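Local atomic coordinates of insecticidal protein (Brevibacillus laterosporus, PDB entry 7ML9), a protein that is toxic to the western corn rootworm, probably by inserting a beta-barrel pore into membranes as relatives in the aerolysin and epsilon-toxin clan do. Residues A[149-157]-A[167-175]. Residues are numbered along the deposited sequence; the frame is centred on the assembly and turned at random.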
ATOM      1  N   GLY A 149       8.598  -9.768 -14.727  1.00 21.78           N
ATOM      2  CA  GLY A 149       9.155  -9.742 -16.065  1.00 24.69           C
ATOM      3  C   GLY A 149       8.747  -8.544 -16.890  1.00 35.36           C
ATOM      4  O   GLY A 149       9.131  -8.451 -18.065  1.00 29.52           O
ATOM      5  N   VAL A 150       7.976  -7.629 -16.309  1.00 25.81           N
ATOM      6  CA  VAL A 150       7.512  -6.417 -16.967  1.00 30.66           C
ATOM      7  C   VAL A 150       7.199  -5.420 -15.860  1.00 33.76           C
ATOM      8  O   VAL A 150       6.775  -5.802 -14.762  1.00 26.98           O
ATOM      9  CB  VAL A 150       6.284  -6.692 -17.871  1.00 28.01           C
ATOM     10  CG1 VAL A 150       5.160  -7.375 -17.088  1.00 29.74           C
ATOM     11  CG2 VAL A 150       5.781  -5.422 -18.515  1.00 39.18           C
ATOM     12  N   LYS A 151       7.449  -4.140 -16.131  1.00 37.23           N
ATOM     13  CA  LYS A 151       7.136  -3.120 -15.139  1.00 26.90           C
ATOM     14  C   LYS A 151       5.648  -3.159 -14.822  1.00 27.49           C
ATOM     15  O   LYS A 151       4.800  -3.120 -15.718  1.00 31.26           O
ATOM     16  CB  LYS A 151       7.548  -1.731 -15.637  1.00 40.20           C
ATOM     17  CG  LYS A 151       7.388  -0.640 -14.573  1.00 42.77           C
ATOM     18  CD  LYS A 151       7.019   0.699 -15.185  1.00 49.98           C
ATOM     19  CE  LYS A 151       6.822   1.762 -14.116  1.00 56.27           C
ATOM     20  NZ  LYS A 151       6.142   2.959 -14.707  1.00 60.88           N
ATOM     21  N   THR A 152       5.333  -3.263 -13.537  1.00 24.47           N
ATOM     22  CA  THR A 152       3.967  -3.449 -13.077  1.00 27.38           C
ATOM     23  C   THR A 152       3.722  -2.467 -11.941  1.00 29.00           C
ATOM     24  O   THR A 152       4.537  -2.367 -11.016  1.00 25.39           O
ATOM     25  CB  THR A 152       3.736  -4.900 -12.613  1.00 32.18           C
ATOM     26  OG1 THR A 152       3.948  -5.786 -13.720  1.00 32.23           O
ATOM     27  CG2 THR A 152       2.324  -5.093 -12.070  1.00 23.38           C
ATOM     28  N   THR A 153       2.627  -1.721 -12.045  1.00 29.56           N
ATOM     29  CA  THR A 153       2.256  -0.704 -11.072  1.00 30.13           C
ATOM     30  C   THR A 153       0.783  -0.855 -10.756  1.00 25.39           C
ATOM     31  O   THR A 153       0.004  -1.409 -11.542  1.00 34.05           O
ATOM     32  CB  THR A 153       2.501   0.742 -11.577  1.00 32.92           C
ATOM     33  OG1 THR A 153       1.743   0.975 -12.769  1.00 39.75           O
ATOM     34  CG2 THR A 153       3.965   0.997 -11.848  1.00 32.63           C
ATOM     35  N   ALA A 154       0.399  -0.348  -9.588  1.00 25.51           N
ATOM     36  CA  ALA A 154      -1.004  -0.331  -9.214  1.00 27.36           C
ATOM     37  C   ALA A 154      -1.204   0.787  -8.201  1.00 26.62           C
ATOM     38  O   ALA A 154      -0.341   1.025  -7.349  1.00 21.60           O
ATOM     39  CB  ALA A 154      -1.475  -1.673  -8.632  1.00 27.48           C
ATOM     40  N   THR A 155      -2.346   1.447  -8.300  1.00 29.66           N
ATOM     41  CA  THR A 155      -2.690   2.554  -7.422  1.00 29.94           C
ATOM     42  C   THR A 155      -3.607   2.063  -6.320  1.00 26.71           C
ATOM     43  O   THR A 155      -4.572   1.336  -6.579  1.00 30.85           O
ATOM     44  CB  THR A 155      -3.356   3.677  -8.210  1.00 29.34           C
ATOM     45  OG1 THR A 155      -2.395   4.196  -9.132  1.00 31.58           O
ATOM     46  CG2 THR A 155      -3.831   4.785  -7.265  1.00 32.95           C
ATOM     47  N   MET A 156      -3.289   2.443  -5.093  1.00 27.07           N
ATOM     48  CA  MET A 156      -4.080   2.074  -3.936  1.00 31.51           C
ATOM     49  C   MET A 156      -4.659   3.330  -3.305  1.00 35.36           C
ATOM     50  O   MET A 156      -3.951   4.323  -3.134  1.00 29.38           O
ATOM     51  CB  MET A 156      -3.241   1.326  -2.912  1.00 27.21           C
ATOM     52  CG  MET A 156      -4.106   0.606  -1.927  1.00 36.20           C
ATOM     53  SD  MET A 156      -3.315   0.515  -0.336  1.00 56.90           S
ATOM     54  CE  MET A 156      -3.017   2.228   0.002  1.00 29.82           C
ATOM     55  N   LYS A 157      -5.942   3.277  -2.963  1.00 37.32           N
ATOM     56  CA  LYS A 157      -6.635   4.381  -2.311  1.00 40.61           C
ATOM     57  C   LYS A 157      -6.959   4.023  -0.869  1.00 41.11           C
ATOM     58  O   LYS A 157      -7.287   2.876  -0.559  1.00 39.62           O
ATOM     59  CB  LYS A 157      -7.921   4.744  -3.054  1.00 42.71           C
ATOM     60  CG  LYS A 157      -7.697   5.121  -4.507  1.00 52.52           C
ATOM     61  CD  LYS A 157      -8.916   4.799  -5.374  1.00 64.22           C
ATOM     62  CE  LYS A 157     -10.232   4.990  -4.633  1.00 62.78           C
ATOM     63  NZ  LYS A 157     -10.383   6.373  -4.094  1.00 69.37           N
ATOM     64  N   ALA A 167      -7.278   9.486  -0.253  1.00 36.99           N
ATOM     65  CA  ALA A 167      -5.953   9.702  -0.822  1.00 34.49           C
ATOM     66  C   ALA A 167      -5.500   8.429  -1.532  1.00 35.94           C
ATOM     67  O   ALA A 167      -6.102   7.364  -1.375  1.00 35.13           O
ATOM     68  CB  ALA A 167      -4.937  10.105   0.252  1.00 29.69           C
ATOM     69  N   SER A 168      -4.423   8.537  -2.312  1.00 37.63           N
ATOM     70  CA  SER A 168      -3.964   7.402  -3.104  1.00 36.22           C
ATOM     71  C   SER A 168      -2.448   7.435  -3.251  1.00 35.77           C
ATOM     72  O   SER A 168      -1.784   8.427  -2.939  1.00 31.54           O
ATOM     73  CB  SER A 168      -4.630   7.368  -4.481  1.00 35.82           C
ATOM     74  OG  SER A 168      -4.122   8.400  -5.300  1.00 37.09           O
ATOM     75  N   THR A 169      -1.905   6.317  -3.734  1.00 28.02           N
ATOM     76  CA  THR A 169      -0.467   6.148  -3.874  1.00 27.98           C
ATOM     77  C   THR A 169      -0.257   5.002  -4.859  1.00 28.15           C
ATOM     78  O   THR A 169      -1.055   4.066  -4.906  1.00 25.76           O
ATOM     79  CB  THR A 169       0.195   5.868  -2.519  1.00 27.80           C
ATOM     80  OG1 THR A 169       1.621   5.928  -2.634  1.00 25.62           O
ATOM     81  CG2 THR A 169      -0.218   4.493  -1.951  1.00 25.10           C
ATOM     82  N   GLU A 170       0.786   5.112  -5.672  1.00 24.75           N
ATOM     83  CA  GLU A 170       1.042   4.162  -6.748  1.00 29.64           C
ATOM     84  C   GLU A 170       2.255   3.311  -6.396  1.00 29.24           C
ATOM     85  O   GLU A 170       3.358   3.838  -6.201  1.00 25.01           O
ATOM     86  CB  GLU A 170       1.256   4.871  -8.086  1.00 31.78           C
ATOM     87  CG  GLU A 170       1.374   3.896  -9.252  1.00 36.74           C
ATOM     88  CD  GLU A 170       1.442   4.583 -10.603  1.00 54.12           C
ATOM     89  OE1 GLU A 170       2.156   5.604 -10.714  1.00 54.80           O
ATOM     90  OE2 GLU A 170       0.770   4.104 -11.547  1.00 54.37           O
ATOM     91  N   TYR A 171       2.044   2.001  -6.302  1.00 24.52           N
ATOM     92  CA  TYR A 171       3.122   1.070  -6.016  1.00 20.77           C
ATOM     93  C   TYR A 171       3.766   0.610  -7.311  1.00 22.07           C
ATOM     94  O   TYR A 171       3.073   0.327  -8.292  1.00 26.07           O
ATOM     95  CB  TYR A 171       2.599  -0.157  -5.261  1.00 17.56           C
ATOM     96  CG  TYR A 171       2.316   0.110  -3.816  1.00 17.78           C
ATOM     97  CD1 TYR A 171       3.314   0.000  -2.866  1.00 17.77           C
ATOM     98  CD2 TYR A 171       1.052   0.494  -3.405  1.00 22.36           C
ATOM     99  CE1 TYR A 171       3.056   0.257  -1.539  1.00 20.37           C
ATOM    100  CE2 TYR A 171       0.786   0.753  -2.085  1.00 25.34           C
ATOM    101  CZ  TYR A 171       1.788   0.636  -1.161  1.00 21.47           C
ATOM    102  OH  TYR A 171       1.522   0.892   0.164  1.00 23.08           O
ATOM    103  N   ASN A 172       5.089   0.546  -7.310  1.00 24.62           N
ATOM    104  CA  ASN A 172       5.827  -0.235  -8.292  1.00 29.36           C
ATOM    105  C   ASN A 172       6.168  -1.574  -7.650  1.00 21.94           C
ATOM    106  O   ASN A 172       6.762  -1.613  -6.567  1.00 22.19           O
ATOM    107  CB  ASN A 172       7.093   0.491  -8.751  1.00 33.80           C
ATOM    108  CG  ASN A 172       7.777  -0.211  -9.911  1.00 41.59           C
ATOM    109  OD1 ASN A 172       8.025  -1.418  -9.865  1.00 31.26           O
ATOM    110  ND2 ASN A 172       8.069   0.542 -10.970  1.00 42.67           N
ATOM    111  N   PHE A 173       5.804  -2.666  -8.330  1.00 28.33           N
ATOM    112  CA  PHE A 173       5.866  -3.991  -7.717  1.00 25.09           C
ATOM    113  C   PHE A 173       7.287  -4.499  -7.518  1.00 21.35           C
ATOM    114  O   PHE A 173       7.464  -5.521  -6.849  1.00 26.73           O
ATOM    115  CB  PHE A 173       5.062  -4.995  -8.550  1.00 23.58           C
ATOM    116  CG  PHE A 173       3.563  -4.925  -8.338  1.00 23.05           C
ATOM    117  CD1 PHE A 173       2.939  -3.753  -7.922  1.00 27.02           C
ATOM    118  CD2 PHE A 173       2.776  -6.041  -8.559  1.00 24.96           C
ATOM    119  CE1 PHE A 173       1.557  -3.698  -7.734  1.00 26.10           C
ATOM    120  CE2 PHE A 173       1.398  -6.002  -8.373  1.00 25.14           C
ATOM    121  CZ  PHE A 173       0.782  -4.826  -7.954  1.00 27.68           C
ATOM    122  N   GLN A 174       8.309  -3.837  -8.052  1.00 22.39           N
ATOM    123  CA  GLN A 174       9.664  -4.324  -7.823  1.00 26.07           C
ATOM    124  C   GLN A 174      10.056  -4.152  -6.362  1.00 34.07           C
ATOM    125  O   GLN A 174       9.777  -3.113  -5.747  1.00 32.36           O
ATOM    126  CB  GLN A 174      10.669  -3.602  -8.718  1.00 32.66           C
ATOM    127  CG  GLN A 174      12.125  -4.009  -8.459  1.00 37.20           C
ATOM    128  CD  GLN A 174      13.139  -3.145  -9.208  1.00 55.32           C
ATOM    129  OE1 GLN A 174      12.961  -2.835 -10.390  1.00 51.90           O
ATOM    130  NE2 GLN A 174      14.210  -2.763  -8.520  1.00 54.78           N
ATOM    131  N   ASN A 175      10.704  -5.181  -5.804  1.00 25.65           N
ATOM    132  CA  ASN A 175      11.184  -5.133  -4.425  1.00 33.78           C
ATOM    133  C   ASN A 175      11.962  -3.847  -4.155  1.00 35.94           C
ATOM    134  O   ASN A 175      12.788  -3.421  -4.965  1.00 31.22           O
ATOM    135  CB  ASN A 175      12.081  -6.338  -4.137  1.00 33.70           C
ATOM    136  CG  ASN A 175      12.564  -6.384  -2.698  1.00 40.25           C
ATOM    137  OD1 ASN A 175      11.914  -5.862  -1.789  1.00 40.94           O
ATOM    138  ND2 ASN A 175      13.714  -7.019  -2.485  1.00 48.20           N
TER
HETATM  139  O   HOH W   1       7.721  -3.507 -11.593  1.00 26.49           O
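A154 and Y171 form a hydrogen-bonded pair of an antiparallel hairpin: Y171 N donates to A154 O at 2.8 Å and A154 N donates to Y171 O. M156 and T169 repeat the pattern, and F173 N closes the ladder on T152 O with a nearly straight bond (170°).

F173, just past the strand, turns its side chain toward 149-157. Its CB, CG and CD1 lie beside T152 O. Further out, CD2 and CE2 take the methyl of T152, whose CG2 stands 3.9 Å from the ring centroid in a CH-pi contact over one face. CE1 and, at the tip, CZ meet A154 CB obliquely, CE1 at 3.8 Å, where alanine is small enough to let the ring lie close. T152 can present its methyl because CG2 is anti to the backbone N (OG1 at chi1 -61°), which leaves OG1 to bond V150 O.

The sheet face carrying T153, T155, K157, S168, E170 and N172 is polar and at least partly exposed, so an amphipathic hairpin results, consistent with the membrane-inserting hairpin of aerolysin-type toxins. There the extended E170 brings OE2 to a weak hydrogen bond with T153 OG1. Beyond it, N172 OD1 accepts from Q174 N in an Asx turn and from a water that also accepts from T152 N.

A154, M156, T169 and Y171, joined by F173 from the loop, face the long strands: M156 and Y171 lay bulky side chains on small A217 of strand 201-229, A154 meets strand 86-115, and T169 OG1 bonds N140 of strand 130-147.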